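Local coordinates for alpha-glucosidase (Pseudoalteromonas sp. K8, PDB 5HQA), which hydrolyses alpha-glucosides as a chloride-activated family 97 glycoside hydrolase that binds calcium and the inhibitor acarbose, at residues 189-197 / 207-218. Sequence-based numbering, arbitrary orientation.
Sequences LVDYAAMVL and ADLTPWSSGVAV
Val218 sets its CG2 methyl squarely over the Tyr192 ring, a CH-pi contact with the carbon 3.7 Å from the ring centroid and only 5° off the normal. Its other methyl, CG1, reaches the ring atom CD1. Tyr192 CG lies anti to the backbone N (chi1 -155°), which brings the ring to this methyl and also to Leu209, whose CD1 approaches obliquely, 3.7 Å from CE2. With the ring cut back to an alanine, Val218 and Leu209 are likely to lose their shared aromatic partner and Glu128 the hydroxyl it bonds. Next door Ala193 is wedged in tightly, its CB 3.1 Å from Thr210 O and close to Leu209 CB. Beyond it the strands pair as an antiparallel hairpin: Val196 and Asp208 exchange two backbone hydrogen bonds, and Thr210 N meets Ala194 O at 3.0 Å, nearly straight on. By contrast, the Trp212-Gly215 type I turn swings out toward solvent and touches nothing of 189-197. On the Val196 face, the partly exposed Asp208 forms a salt bridge with Arg148. Within the N-terminal beta-sandwich, of the galactose mutarotase clan, strands 204-209 and 218-221 both pair with 122-134, and Tyr192 reaches across to strand 224-234 of the other sheet.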
loop_
_atom_site.group_PDB
_atom_site.type_symbol
_atom_site.label_atom_id
_atom_site.label_comp_id
_atom_site.label_asym_id
_atom_site.label_seq_id
_atom_site.Cartn_x
_atom_site.Cartn_y
_atom_site.Cartn_z
ATOM N N LEU A 189 2.558 -1.747 12.655
ATOM C CA LEU A 189 1.961 -0.632 13.394
ATOM C C LEU A 189 0.720 -1.152 14.110
ATOM O O LEU A 189 -0.359 -1.252 13.517
ATOM C CB LEU A 189 1.637 0.522 12.453
ATOM C CG LEU A 189 0.892 1.717 13.046
ATOM C CD1 LEU A 189 1.632 2.317 14.247
ATOM C CD2 LEU A 189 0.683 2.771 11.956
ATOM N N VAL A 190 0.889 -1.507 15.386
ATOM C CA VAL A 190 -0.130 -2.159 16.201
ATOM C C VAL A 190 -0.226 -1.425 17.531
ATOM O O VAL A 190 0.790 -1.251 18.213
ATOM C CB VAL A 190 0.205 -3.642 16.455
ATOM C CG1 VAL A 190 -0.854 -4.281 17.355
ATOM C CG2 VAL A 190 0.329 -4.394 15.141
ATOM N N ASP A 191 -1.438 -1.008 17.902
ATOM C CA ASP A 191 -1.696 -0.341 19.186
ATOM C C ASP A 191 -0.730 0.821 19.429
ATOM O O ASP A 191 -0.142 0.965 20.504
ATOM C CB ASP A 191 -1.637 -1.335 20.350
ATOM C CG ASP A 191 -2.109 -0.718 21.658
ATOM O OD1 ASP A 191 -3.039 0.120 21.599
ATOM O OD2 ASP A 191 -1.545 -1.041 22.732
ATOM N N TYR A 192 -0.575 1.666 18.416
ATOM C CA TYR A 192 0.372 2.765 18.485
ATOM C C TYR A 192 -0.058 3.790 17.449
ATOM O O TYR A 192 -0.883 3.503 16.577
ATOM C CB TYR A 192 1.794 2.263 18.230
ATOM C CG TYR A 192 2.931 3.090 18.806
ATOM C CD1 TYR A 192 3.374 2.889 20.117
ATOM C CD2 TYR A 192 3.606 4.029 18.017
ATOM C CE1 TYR A 192 4.438 3.623 20.634
ATOM C CE2 TYR A 192 4.678 4.764 18.525
ATOM C CZ TYR A 192 5.083 4.554 19.834
ATOM O OH TYR A 192 6.142 5.274 20.334
ATOM N N ALA A 193 0.487 4.994 17.568
ATOM C CA ALA A 193 0.184 6.075 16.639
ATOM C C ALA A 193 1.136 6.025 15.451
ATOM O O ALA A 193 2.325 5.736 15.611
ATOM C CB ALA A 193 0.299 7.431 17.342
ATOM N N ALA A 194 0.617 6.322 14.257
ATOM C CA ALA A 194 1.477 6.339 13.079
ATOM C C ALA A 194 2.544 7.418 13.205
ATOM O O ALA A 194 2.329 8.472 13.808
ATOM C CB ALA A 194 0.669 6.582 11.801
ATOM N N MET A 195 3.700 7.145 12.609
ATOM C CA MET A 195 4.805 8.090 12.563
ATOM C C MET A 195 4.719 8.924 11.287
ATOM O O MET A 195 4.653 8.383 10.179
ATOM C CB MET A 195 6.136 7.344 12.626
ATOM C CG MET A 195 7.360 8.235 12.554
ATOM S SD MET A 195 8.875 7.236 12.646
ATOM C CE MET A 195 8.862 6.381 11.056
ATOM N N VAL A 196 4.712 10.232 11.456
ATOM C CA VAL A 196 4.954 11.211 10.410
ATOM C C VAL A 196 6.372 11.730 10.624
ATOM O O VAL A 196 6.888 11.673 11.743
ATOM C CB VAL A 196 3.874 12.310 10.543
ATOM C CG1 VAL A 196 4.347 13.650 10.074
ATOM C CG2 VAL A 196 2.563 11.847 9.888
ATOM N N LEU A 197 7.037 12.204 9.567
ATOM C CA LEU A 197 8.403 12.703 9.708
ATOM C C LEU A 197 8.406 14.224 9.657
ATOM O O LEU A 197 7.904 14.820 8.702
ATOM C CB LEU A 197 9.327 12.140 8.627
ATOM C CG LEU A 197 9.498 10.621 8.696
ATOM C CD1 LEU A 197 10.394 10.123 7.565
ATOM C CD2 LEU A 197 10.035 10.211 10.072
ATOM N N ALA A 207 10.605 11.796 14.500
ATOM C CA ALA A 207 9.313 11.124 14.592
ATOM C C ALA A 207 8.268 12.081 15.148
ATOM O O ALA A 207 8.495 12.761 16.156
ATOM C CB ALA A 207 9.414 9.880 15.480
ATOM N N ASP A 208 7.126 12.145 14.473
ATOM C CA ASP A 208 6.022 13.024 14.850
ATOM C C ASP A 208 4.785 12.129 14.897
ATOM O O ASP A 208 4.211 11.806 13.855
ATOM C CB ASP A 208 5.895 14.163 13.835
ATOM C CG ASP A 208 4.873 15.212 14.239
ATOM O OD1 ASP A 208 3.822 14.848 14.813
ATOM O OD2 ASP A 208 5.114 16.412 13.956
ATOM N N LEU A 209 4.403 11.684 16.092
ATOM C CA LEU A 209 3.349 10.684 16.227
ATOM C C LEU A 209 1.981 11.339 16.088
ATOM O O LEU A 209 1.713 12.364 16.713
ATOM C CB LEU A 209 3.456 9.973 17.576
ATOM C CG LEU A 209 4.759 9.202 17.797
ATOM C CD1 LEU A 209 4.690 8.444 19.107
ATOM C CD2 LEU A 209 5.030 8.231 16.637
ATOM N N THR A 210 1.113 10.741 15.288
ATOM C CA THR A 210 -0.206 11.328 15.073
ATOM C C THR A 210 -1.051 11.187 16.333
ATOM O O THR A 210 -1.254 10.065 16.808
ATOM C CB THR A 210 -0.878 10.654 13.886
ATOM O OG1 THR A 210 -0.072 10.863 12.722
ATOM C CG2 THR A 210 -2.249 11.259 13.661
ATOM N N PRO A 211 -1.557 12.274 16.901
ATOM C CA PRO A 211 -2.101 12.230 18.260
ATOM C C PRO A 211 -3.596 11.932 18.315
ATOM O O PRO A 211 -4.321 12.016 17.320
ATOM C CB PRO A 211 -1.838 13.651 18.763
ATOM C CG PRO A 211 -2.028 14.480 17.532
ATOM C CD PRO A 211 -1.410 13.657 16.415
ATOM N N TRP A 212 -4.042 11.600 19.524
ATOM C CA TRP A 212 -5.450 11.643 19.889
ATOM C C TRP A 212 -5.955 13.083 19.881
ATOM O O TRP A 212 -5.178 14.035 19.984
ATOM C CB TRP A 212 -5.659 11.085 21.298
ATOM C CG TRP A 212 -5.436 9.611 21.462
ATOM C CD1 TRP A 212 -4.240 8.958 21.564
ATOM C CD2 TRP A 212 -6.454 8.616 21.582
ATOM N NE1 TRP A 212 -4.454 7.605 21.722
ATOM C CE2 TRP A 212 -5.807 7.372 21.739
ATOM C CE3 TRP A 212 -7.854 8.655 21.567
ATOM C CZ2 TRP A 212 -6.511 6.179 21.883
ATOM C CZ3 TRP A 212 -8.558 7.461 21.713
ATOM C CH2 TRP A 212 -7.881 6.243 21.869
ATOM N N SER A 213 -7.286 13.236 19.818
ATOM C CA SER A 213 -7.872 14.572 19.911
ATOM C C SER A 213 -7.496 15.257 21.218
ATOM O O SER A 213 -7.354 16.484 21.258
ATOM C CB SER A 213 -9.391 14.494 19.782
ATOM O OG SER A 213 -9.919 13.617 20.764
ATOM N N SER A 214 -7.324 14.482 22.292
ATOM C CA SER A 214 -6.935 15.039 23.584
ATOM C C SER A 214 -5.515 15.586 23.580
ATOM O O SER A 214 -5.164 16.360 24.474
ATOM C CB SER A 214 -7.065 13.977 24.674
ATOM O OG SER A 214 -5.994 13.046 24.580
ATOM N N GLY A 215 -4.688 15.195 22.616
ATOM C CA GLY A 215 -3.366 15.756 22.450
ATOM C C GLY A 215 -2.231 14.790 22.710
ATOM O O GLY A 215 -1.117 15.031 22.228
ATOM N N VAL A 216 -2.458 13.717 23.467
ATOM C CA VAL A 216 -1.392 12.741 23.672
ATOM C C VAL A 216 -1.297 11.837 22.450
ATOM O O VAL A 216 -2.232 11.729 21.649
ATOM C CB VAL A 216 -1.593 11.921 24.959
ATOM C CG1 VAL A 216 -1.755 12.848 26.170
ATOM C CG2 VAL A 216 -2.768 10.953 24.827
ATOM N N ALA A 217 -0.139 11.192 22.298
ATOM C CA ALA A 217 0.090 10.343 21.133
ATOM C C ALA A 217 -0.315 8.891 21.383
ATOM O O ALA A 217 -1.100 8.324 20.615
ATOM C CB ALA A 217 1.557 10.423 20.701
ATOM N N VAL A 218 0.231 8.260 22.427
ATOM C CA VAL A 218 0.050 6.820 22.622
ATOM C C VAL A 218 -0.263 6.538 24.080
ATOM O O VAL A 218 0.484 6.956 24.971
ATOM C CB VAL A 218 1.289 6.004 22.206
ATOM C CG1 VAL A 218 0.995 4.501 22.358
ATOM C CG2 VAL A 218 1.721 6.342 20.783
#